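AlyGC (Glaciecola chathamensis, PDB 5GKD) probably cleaves alginate by beta-elimination, as a calcium-containing lyase of polysaccharide lyase family 6. Local coordinates at residues A[509-514]-A[543-548]; A[67-72]-A[97-102]; A[305-310]-A[335-340]. All coordinates share one frame; numbering follows the deposited sequence.

Contact 1 of 3, residues A[509-514]-A[543-548]; sequences GNLTLD and YRLAIK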
loop_
_atom_site.group_PDB
_atom_site.type_symbol
_atom_site.label_atom_id
_atom_site.label_comp_id
_atom_site.label_asym_id
_atom_site.label_seq_id
_atom_site.Cartn_x
_atom_site.Cartn_y
_atom_site.Cartn_z
ATOM N N GLY A 509 -11.007 13.952 2.910
ATOM C CA GLY A 509 -12.098 13.831 1.968
ATOM C C GLY A 509 -13.231 12.984 2.527
ATOM O O GLY A 509 -13.016 11.955 3.169
ATOM N N ASN A 510 -14.453 13.449 2.296
ATOM C CA ASN A 510 -15.670 12.703 2.565
ATOM C C ASN A 510 -16.642 13.093 1.460
ATOM O O ASN A 510 -16.701 14.262 1.079
ATOM C CB ASN A 510 -16.255 13.006 3.966
ATOM C CG ASN A 510 -15.240 12.799 5.109
ATOM O OD1 ASN A 510 -14.953 11.676 5.490
ATOM N ND2 ASN A 510 -14.726 13.893 5.670
ATOM N N LEU A 511 -17.383 12.125 0.926
ATOM C CA LEU A 511 -18.094 12.328 -0.328
ATOM C C LEU A 511 -19.544 11.880 -0.227
ATOM O O LEU A 511 -19.819 10.766 0.222
ATOM C CB LEU A 511 -17.402 11.566 -1.470
ATOM C CG LEU A 511 -18.107 11.607 -2.833
ATOM C CD1 LEU A 511 -18.201 13.040 -3.356
ATOM C CD2 LEU A 511 -17.430 10.694 -3.868
ATOM N N THR A 512 -20.461 12.742 -0.658
ATOM C CA THR A 512 -21.837 12.359 -0.936
ATOM C C THR A 512 -22.117 12.576 -2.413
ATOM O O THR A 512 -21.826 13.649 -2.950
ATOM C CB THR A 512 -22.832 13.152 -0.094
ATOM O OG1 THR A 512 -22.735 12.750 1.278
ATOM C CG2 THR A 512 -24.262 12.927 -0.591
ATOM N N LEU A 513 -22.627 11.544 -3.074
ATOM C CA LEU A 513 -23.156 11.634 -4.425
ATOM C C LEU A 513 -24.669 11.501 -4.342
ATOM O O LEU A 513 -25.178 10.564 -3.718
ATOM C CB LEU A 513 -22.588 10.544 -5.338
ATOM C CG LEU A 513 -21.083 10.498 -5.580
ATOM C CD1 LEU A 513 -20.724 9.315 -6.439
ATOM C CD2 LEU A 513 -20.610 11.761 -6.229
ATOM N N ASP A 514 -25.379 12.424 -4.981
ATOM C CA ASP A 514 -26.831 12.494 -4.872
ATOM C C ASP A 514 -27.398 12.772 -6.262
ATOM O O ASP A 514 -27.176 13.849 -6.827
ATOM C CB ASP A 514 -27.228 13.572 -3.862
ATOM C CG ASP A 514 -28.718 13.654 -3.639
ATOM O OD1 ASP A 514 -29.461 12.831 -4.218
ATOM O OD2 ASP A 514 -29.140 14.535 -2.853
ATOM N N TYR A 543 -12.817 8.012 6.534
ATOM C CA TYR A 543 -13.605 8.755 5.555
ATOM C C TYR A 543 -15.048 8.266 5.583
ATOM O O TYR A 543 -15.349 7.194 6.100
ATOM C CB TYR A 543 -13.021 8.638 4.124
ATOM C CG TYR A 543 -13.123 7.250 3.559
ATOM C CD1 TYR A 543 -12.194 6.270 3.894
ATOM C CD2 TYR A 543 -14.163 6.904 2.726
ATOM C CE1 TYR A 543 -12.301 4.993 3.399
ATOM C CE2 TYR A 543 -14.269 5.625 2.213
ATOM C CZ TYR A 543 -13.342 4.674 2.558
ATOM O OH TYR A 543 -13.474 3.405 2.058
ATOM N N ARG A 544 -15.936 9.070 4.997
ATOM C CA ARG A 544 -17.351 8.767 4.847
ATOM C C ARG A 544 -17.732 8.805 3.370
ATOM O O ARG A 544 -17.293 9.689 2.629
ATOM C CB ARG A 544 -18.218 9.772 5.632
ATOM C CG ARG A 544 -18.074 9.706 7.139
ATOM C CD ARG A 544 -18.623 10.943 7.827
ATOM N NE ARG A 544 -17.697 12.069 7.758
ATOM C CZ ARG A 544 -18.076 13.343 7.725
ATOM N NH1 ARG A 544 -19.367 13.649 7.750
ATOM N NH2 ARG A 544 -17.173 14.304 7.647
ATOM N N LEU A 545 -18.568 7.859 2.944
ATOM C CA LEU A 545 -19.048 7.802 1.568
ATOM C C LEU A 545 -20.548 7.520 1.574
ATOM O O LEU A 545 -20.980 6.494 2.105
ATOM C CB LEU A 545 -18.285 6.731 0.771
ATOM C CG LEU A 545 -18.769 6.423 -0.650
ATOM C CD1 LEU A 545 -18.753 7.668 -1.505
ATOM C CD2 LEU A 545 -17.931 5.323 -1.277
ATOM N N ALA A 546 -21.334 8.430 0.995
ATOM C CA ALA A 546 -22.783 8.290 0.861
ATOM C C ALA A 546 -23.162 8.395 -0.609
ATOM O O ALA A 546 -22.684 9.288 -1.315
ATOM C CB ALA A 546 -23.532 9.357 1.667
ATOM N N ILE A 547 -24.014 7.481 -1.066
ATOM C CA ILE A 547 -24.427 7.392 -2.462
ATOM C C ILE A 547 -25.943 7.256 -2.493
ATOM O O ILE A 547 -26.488 6.279 -1.967
ATOM C CB ILE A 547 -23.754 6.209 -3.173
ATOM C CG1 ILE A 547 -22.243 6.423 -3.212
ATOM C CG2 ILE A 547 -24.304 6.027 -4.580
ATOM C CD1 ILE A 547 -21.498 5.264 -3.742
ATOM N N LYS A 548 -26.621 8.234 -3.096
ATOM C CA LYS A 548 -28.081 8.315 -3.062
ATOM C C LYS A 548 -28.612 8.657 -4.443
ATOM O O LYS A 548 -28.086 9.554 -5.101
ATOM C CB LYS A 548 -28.572 9.385 -2.076
ATOM C CG LYS A 548 -27.868 9.376 -0.759
ATOM C CD LYS A 548 -28.214 10.574 0.103
ATOM C CE LYS A 548 -27.468 10.457 1.434
ATOM N NZ LYS A 548 -27.738 11.574 2.378
HETATM O O HOH W 1 -14.820 11.550 8.442
HETATM O O HOH W 2 -24.833 12.550 2.905
#
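Asn510 and Arg544 meet at the start of the pairing between strand 510-514 and strand 543-548. The side-chain oxygen Asn510 OD1 accepts the backbone Arg544 N at 2.8 Å. The donor lies in the amide plane, on a lone pair, but the bond is bent to 134° at the hydrogen. OD1 stands in for a backbone acceptor here, since Gly509 O is 4.5 Å from Arg544 N. A water donates to the same OD1 and accepts from Arg544 NE. Asn510 CB covers one face of the guanidinium, and the amide and guanidinium planes are 51° apart. Asn510 ND2 and Arg544 NH2 are both donors and do not bond each other.

Four backbone bonds follow, the first from Leu511 N to Arg544 O at 3.0 Å and the last from Lys548 N to Leu513 O at 2.8 Å. On the face of Thr512 and Ala546, Thr512 OG1 rests 3.5 Å from Ala546 CB. A second water joins OG1 to NZ of the extended Lys548. On the other face Leu511 and Leu545 lie side by side, CD2 to CD1 4.1 Å, and Phe564 backs Leu545. Further out, Asn510 ND2 goes to Thr482 OG1, and Arg544 NH2 to Val434 O. Phe436 makes a cation-pi contact with Arg544. In-register parallel strands with aliphatic residues stacked inside are characteristic of successive coils of a parallel beta-helix.

Contact 2 of 3, residues A[67-72]-A[97-102]; sequences RLAGEH and KDVLAS. With PO4 (phosphate ion), chain I.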
loop_
_atom_site.group_PDB
_atom_site.type_symbol
_atom_site.label_atom_id
_atom_site.label_comp_id
_atom_site.label_asym_id
_atom_site.label_seq_id
_atom_site.Cartn_x
_atom_site.Cartn_y
_atom_site.Cartn_z
ATOM N N ARG A 67 10.645 15.097 26.287
ATOM C CA ARG A 67 11.080 14.124 27.278
ATOM C C ARG A 67 11.429 14.866 28.555
ATOM O O ARG A 67 12.105 15.896 28.507
ATOM C CB ARG A 67 12.274 13.305 26.782
ATOM C CG ARG A 67 11.910 12.285 25.697
ATOM C CD ARG A 67 13.122 11.555 25.159
ATOM N NE ARG A 67 14.031 12.460 24.464
ATOM C CZ ARG A 67 15.321 12.226 24.244
ATOM N NH1 ARG A 67 15.892 11.105 24.686
ATOM N NH2 ARG A 67 16.046 13.126 23.590
ATOM N N LEU A 68 10.922 14.375 29.682
ATOM C CA LEU A 68 11.299 14.862 31.003
ATOM C C LEU A 68 12.251 13.868 31.652
ATOM O O LEU A 68 12.048 12.660 31.553
ATOM C CB LEU A 68 10.079 15.046 31.910
ATOM C CG LEU A 68 9.122 16.191 31.622
ATOM C CD1 LEU A 68 8.197 15.834 30.461
ATOM C CD2 LEU A 68 8.311 16.581 32.866
ATOM N N ALA A 69 13.283 14.375 32.320
ATOM C CA ALA A 69 14.242 13.499 32.991
ATOM C C ALA A 69 14.788 14.198 34.226
ATOM O O ALA A 69 15.146 15.375 34.152
ATOM C CB ALA A 69 15.380 13.108 32.037
ATOM N N GLY A 70 14.852 13.490 35.350
ATOM C CA GLY A 70 15.257 14.124 36.595
ATOM C C GLY A 70 14.138 14.186 37.615
ATOM O O GLY A 70 13.400 13.226 37.767
ATOM N N GLU A 71 13.970 15.300 38.307
ATOM C CA GLU A 71 12.913 15.369 39.303
ATOM C C GLU A 71 12.536 16.816 39.566
ATOM O O GLU A 71 13.307 17.740 39.297
ATOM C CB GLU A 71 13.328 14.681 40.615
ATOM C CG GLU A 71 14.702 15.065 41.110
ATOM C CD GLU A 71 14.999 14.497 42.491
ATOM O OE1 GLU A 71 14.331 13.528 42.895
ATOM O OE2 GLU A 71 15.878 15.045 43.189
ATOM N N HIS A 72 11.326 16.992 40.106
ATOM C CA HIS A 72 10.782 18.302 40.454
ATOM C C HIS A 72 10.766 19.248 39.253
ATOM O O HIS A 72 11.158 20.412 39.333
ATOM C CB HIS A 72 11.538 18.888 41.649
ATOM C CG HIS A 72 11.391 18.054 42.885
ATOM N ND1 HIS A 72 10.217 18.000 43.611
ATOM C CD2 HIS A 72 12.243 17.187 43.484
ATOM C CE1 HIS A 72 10.365 17.162 44.621
ATOM N NE2 HIS A 72 11.582 16.650 44.563
ATOM N N LYS A 97 15.244 4.313 29.098
ATOM C CA LYS A 97 14.850 3.327 30.103
ATOM C C LYS A 97 15.654 3.424 31.393
ATOM O O LYS A 97 15.192 2.946 32.430
ATOM C CB LYS A 97 14.963 1.908 29.548
ATOM C CG LYS A 97 16.367 1.473 29.198
ATOM C CD LYS A 97 16.374 0.060 28.605
ATOM C CE LYS A 97 17.789 -0.526 28.563
ATOM N NZ LYS A 97 17.784 -2.006 28.336
ATOM N N ASP A 98 16.827 4.040 31.369
ATOM C CA ASP A 98 17.666 4.109 32.553
ATOM C C ASP A 98 17.648 5.473 33.236
ATOM O O ASP A 98 18.241 5.617 34.303
ATOM C CB ASP A 98 19.106 3.731 32.187
ATOM C CG ASP A 98 19.210 2.304 31.669
ATOM O OD1 ASP A 98 19.026 1.352 32.460
ATOM O OD2 ASP A 98 19.463 2.136 30.462
ATOM N N VAL A 99 17.002 6.476 32.644
ATOM C CA VAL A 99 16.986 7.819 33.207
ATOM C C VAL A 99 15.556 8.330 33.122
ATOM O O VAL A 99 15.107 8.745 32.047
ATOM C CB VAL A 99 17.953 8.765 32.463
ATOM C CG1 VAL A 99 17.954 10.134 33.096
ATOM C CG2 VAL A 99 19.371 8.193 32.415
ATOM N N LEU A 100 14.848 8.314 34.252
ATOM C CA LEU A 100 13.420 8.586 34.356
ATOM C C LEU A 100 13.176 9.964 34.962
ATOM O O LEU A 100 14.081 10.619 35.476
ATOM C CB LEU A 100 12.723 7.527 35.224
ATOM C CG LEU A 100 12.381 6.100 34.769
ATOM C CD1 LEU A 100 13.067 5.692 33.487
ATOM C CD2 LEU A 100 12.656 5.113 35.889
ATOM N N ALA A 101 11.925 10.398 34.907
ATOM C CA ALA A 101 11.466 11.559 35.649
ATOM C C ALA A 101 10.583 11.106 36.805
ATOM O O ALA A 101 9.777 10.184 36.654
ATOM C CB ALA A 101 10.686 12.521 34.756
ATOM N N SER A 102 10.749 11.754 37.954
ATOM C CA SER A 102 9.911 11.560 39.125
ATOM C C SER A 102 9.522 12.925 39.682
ATOM O O SER A 102 10.165 13.930 39.399
ATOM C CB SER A 102 10.633 10.728 40.208
ATOM O OG SER A 102 10.629 9.343 39.896
HETATM P P PO4 I . 19.371 11.288 23.622
HETATM O O1 PO4 I . 18.579 12.368 22.924
HETATM O O2 PO4 I . 20.717 11.832 24.039
HETATM O O3 PO4 I . 18.649 10.787 24.853
HETATM O O4 PO4 I . 19.554 10.145 22.661
#
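The Arg67 guanidinium holds a phosphate at its edge, with the phosphorus in its plane. Arg67 NH1 gives a bond to phosphate O3 at 2.8 Å, and Arg67 NH2 one to phosphate O1 at 2.7 Å. The bend at chi3 (-65°) places NE off the line of the extended CB-CG-CD part, on the way to the guanidinium that meets the phosphate. NH1 also bonds Arg95 O, and Arg95 NH2 binds the same phosphate, which probably comes from the crystallisation liquor. An alanine at Arg67 would probably leave the phosphate without this two-pronged grip and Arg95 O without its NH1 mate. The other flat group, the His72 imidazole, meets the ring of His103 with nearly parallel planes.

Strands 67-69 and 99-102 run 85° apart, and the chain turns a corner at Gly70. Past the corner, Gly70 and Glu71 run parallel to Ala101 and Ser102. This is a corner of the right-handed parallel beta-helix expected of the pectate lyase-like clan, where one face gives way to the next. At the backbone angles of Gly70 a CB would jam against Ala69 O. Gly70 N bonds Leu100 O at 3.0 Å, almost straight at 175°. Ser102 N returns a bond to Gly70 O at 3.0 Å. The bond from His72 N to Ser102 O, 3.4 Å long, is weak.

Apolar side chains pack beside the corner. Leu68 CB lies 3.9 Å from Ala101 CB, and Ala69 CB touches Val99 CG1 at 4.1 Å. Ser102 OG bonds Arg131 N.

Contact 3 of 3, residues A[305-310]-A[335-340]; sequences QVDNAL and APINSN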
loop_
_atom_site.group_PDB
_atom_site.type_symbol
_atom_site.label_atom_id
_atom_site.label_comp_id
_atom_site.label_asym_id
_atom_site.label_seq_id
_atom_site.Cartn_x
_atom_site.Cartn_y
_atom_site.Cartn_z
ATOM N N GLN A 305 -10.374 -15.335 35.875
ATOM C CA GLN A 305 -11.700 -15.525 36.445
ATOM C C GLN A 305 -12.056 -14.403 37.413
ATOM O O GLN A 305 -11.230 -13.972 38.219
ATOM C CB GLN A 305 -11.736 -16.875 37.160
ATOM C CG GLN A 305 -13.029 -17.197 37.917
ATOM C CD GLN A 305 -12.946 -18.533 38.634
ATOM O OE1 GLN A 305 -11.965 -18.814 39.319
ATOM N NE2 GLN A 305 -13.972 -19.366 38.470
ATOM N N VAL A 306 -13.291 -13.920 37.321
ATOM C CA VAL A 306 -13.769 -12.946 38.294
ATOM C C VAL A 306 -13.934 -13.625 39.648
ATOM O O VAL A 306 -14.636 -14.633 39.782
ATOM C CB VAL A 306 -15.085 -12.308 37.829
ATOM C CG1 VAL A 306 -15.692 -11.512 38.954
ATOM C CG2 VAL A 306 -14.828 -11.406 36.665
ATOM N N ASP A 307 -13.290 -13.061 40.662
ATOM C CA ASP A 307 -13.192 -13.653 41.989
ATOM C C ASP A 307 -13.262 -12.513 42.986
ATOM O O ASP A 307 -12.427 -11.608 42.937
ATOM C CB ASP A 307 -11.876 -14.427 42.124
ATOM C CG ASP A 307 -11.745 -15.179 43.430
ATOM O OD1 ASP A 307 -12.629 -15.077 44.301
ATOM O OD2 ASP A 307 -10.725 -15.892 43.574
ATOM N N ASN A 308 -14.272 -12.534 43.860
ATOM C CA ASN A 308 -14.431 -11.513 44.891
ATOM C C ASN A 308 -14.602 -10.115 44.284
ATOM O O ASN A 308 -14.002 -9.138 44.735
ATOM C CB ASN A 308 -13.253 -11.553 45.875
ATOM C CG ASN A 308 -13.483 -10.703 47.109
ATOM O OD1 ASN A 308 -14.605 -10.524 47.547
ATOM N ND2 ASN A 308 -12.413 -10.168 47.664
ATOM N N ALA A 309 -15.417 -10.012 43.246
ATOM C CA ALA A 309 -15.902 -8.704 42.821
ATOM C C ALA A 309 -16.944 -8.180 43.805
ATOM O O ALA A 309 -17.694 -8.945 44.415
ATOM C CB ALA A 309 -16.514 -8.779 41.422
ATOM N N LEU A 310 -16.988 -6.861 43.954
ATOM C CA LEU A 310 -17.975 -6.188 44.798
ATOM C C LEU A 310 -18.598 -5.057 43.992
ATOM O O LEU A 310 -17.912 -4.097 43.619
ATOM C CB LEU A 310 -17.325 -5.662 46.075
ATOM C CG LEU A 310 -18.121 -5.397 47.360
ATOM C CD1 LEU A 310 -17.754 -4.022 47.879
ATOM C CD2 LEU A 310 -19.632 -5.554 47.245
ATOM N N ALA A 335 -16.534 -19.405 35.474
ATOM C CA ALA A 335 -17.581 -18.450 35.810
ATOM C C ALA A 335 -17.229 -17.674 37.075
ATOM O O ALA A 335 -16.362 -18.086 37.846
ATOM C CB ALA A 335 -18.913 -19.181 35.979
ATOM N N PRO A 336 -17.882 -16.538 37.308
ATOM C CA PRO A 336 -17.515 -15.696 38.458
ATOM C C PRO A 336 -17.774 -16.377 39.800
ATOM O O PRO A 336 -18.790 -17.055 39.988
ATOM C CB PRO A 336 -18.408 -14.463 38.288
ATOM C CG PRO A 336 -18.813 -14.456 36.871
ATOM C CD PRO A 336 -18.881 -15.890 36.445
ATOM N N ILE A 337 -16.860 -16.168 40.758
ATOM C CA ILE A 337 -16.990 -16.779 42.077
ATOM C C ILE A 337 -16.798 -15.752 43.190
ATOM O O ILE A 337 -16.270 -14.657 42.987
ATOM C CB ILE A 337 -16.008 -17.954 42.282
ATOM C CG1 ILE A 337 -14.576 -17.541 41.940
ATOM C CG2 ILE A 337 -16.435 -19.138 41.445
ATOM C CD1 ILE A 337 -13.508 -18.570 42.356
ATOM N N ASN A 338 -17.279 -16.127 44.380
ATOM C CA ASN A 338 -17.107 -15.355 45.617
ATOM C C ASN A 338 -17.444 -13.874 45.468
ATOM O O ASN A 338 -16.864 -13.035 46.151
ATOM C CB ASN A 338 -15.685 -15.493 46.156
ATOM C CG ASN A 338 -15.272 -16.927 46.315
ATOM O OD1 ASN A 338 -16.010 -17.740 46.858
ATOM N ND2 ASN A 338 -14.092 -17.253 45.823
ATOM N N SER A 339 -18.395 -13.529 44.617
ATOM C CA SER A 339 -18.667 -12.131 44.332
ATOM C C SER A 339 -20.001 -11.699 44.930
ATOM O O SER A 339 -20.806 -12.521 45.382
ATOM C CB SER A 339 -18.636 -11.893 42.816
ATOM O OG SER A 339 -17.327 -12.111 42.346
ATOM N N ASN A 340 -20.238 -10.387 44.910
ATOM C CA ASN A 340 -21.411 -9.793 45.547
ATOM C C ASN A 340 -21.883 -8.574 44.773
ATOM O O ASN A 340 -21.084 -7.695 44.455
ATOM C CB ASN A 340 -21.106 -9.388 46.992
ATOM C CG ASN A 340 -20.937 -10.589 47.910
ATOM O OD1 ASN A 340 -21.919 -11.136 48.412
ATOM N ND2 ASN A 340 -19.701 -11.019 48.108
HETATM O O HOH W 3 -17.390 -9.414 46.937
HETATM O O HOH W 4 -16.441 -12.821 48.702
#
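Gln305 crosses the side chain of Ile337 at about a right angle, with Gln305 OE1 3.4 Å from Ile337 CD1. With CG anti to the backbone N (chi1 175°) and the chain extended beyond, the Gln305 amide reaches across to the other segment, where Gln305 NE2 bonds Ala335 O at 2.8 Å. Val306 CB meets Pro336 CB at 4.0 Å, the two side chains crossing at a slant.

Ile337 O is gripped from opposite faces of its plane. Asn308 N comes from one face at 3.0 Å, and Ser339 OG from the other at 2.8 Å. Ser339 OG in turn accepts Ala309 N, so this hydroxyl ties both segments together. Asp307 and Asn338 lie side by side, pointing the same way. Asn338 ND2 reaches Asp307 OD1 at 3.0 Å from above the carboxylate, 36° out of its plane.

Asn308 and Asn338 both have left-handed helical backbone angles. One water joins Asn308 OD1 to Asn338 O, and another links OD1 to Ala309 O and Asn340 ND2. Asn308 ND2 bonds Asp269 OD1. Such stacked turns with asparagines, leading into parallel strands, are characteristic of the corners of pectate lyase-like beta-helices.

Contacts 2 and 3 both lie in the part of the chain assigned to the Chondroitinase B family, at corners of the coils. Their centres are about 39 Å apart. Between them in sequence come the calcium ligands Asn180, Glu183, Glu212 and Glu214. Glu214 also lies in the carbonate pocket, with Arg240, Arg264 and Tyr303. Tyr303 closely precedes segment 305-310. Contact 1 belongs to the later set of parallel strands and joins two neighbouring ones edge to edge. Its centre is about 48 Å from that of each other contact, across the chain's centre. Nearest atoms stay about 31 Å apart for contacts 1 and 2, and about 36 Å for 1 and 3.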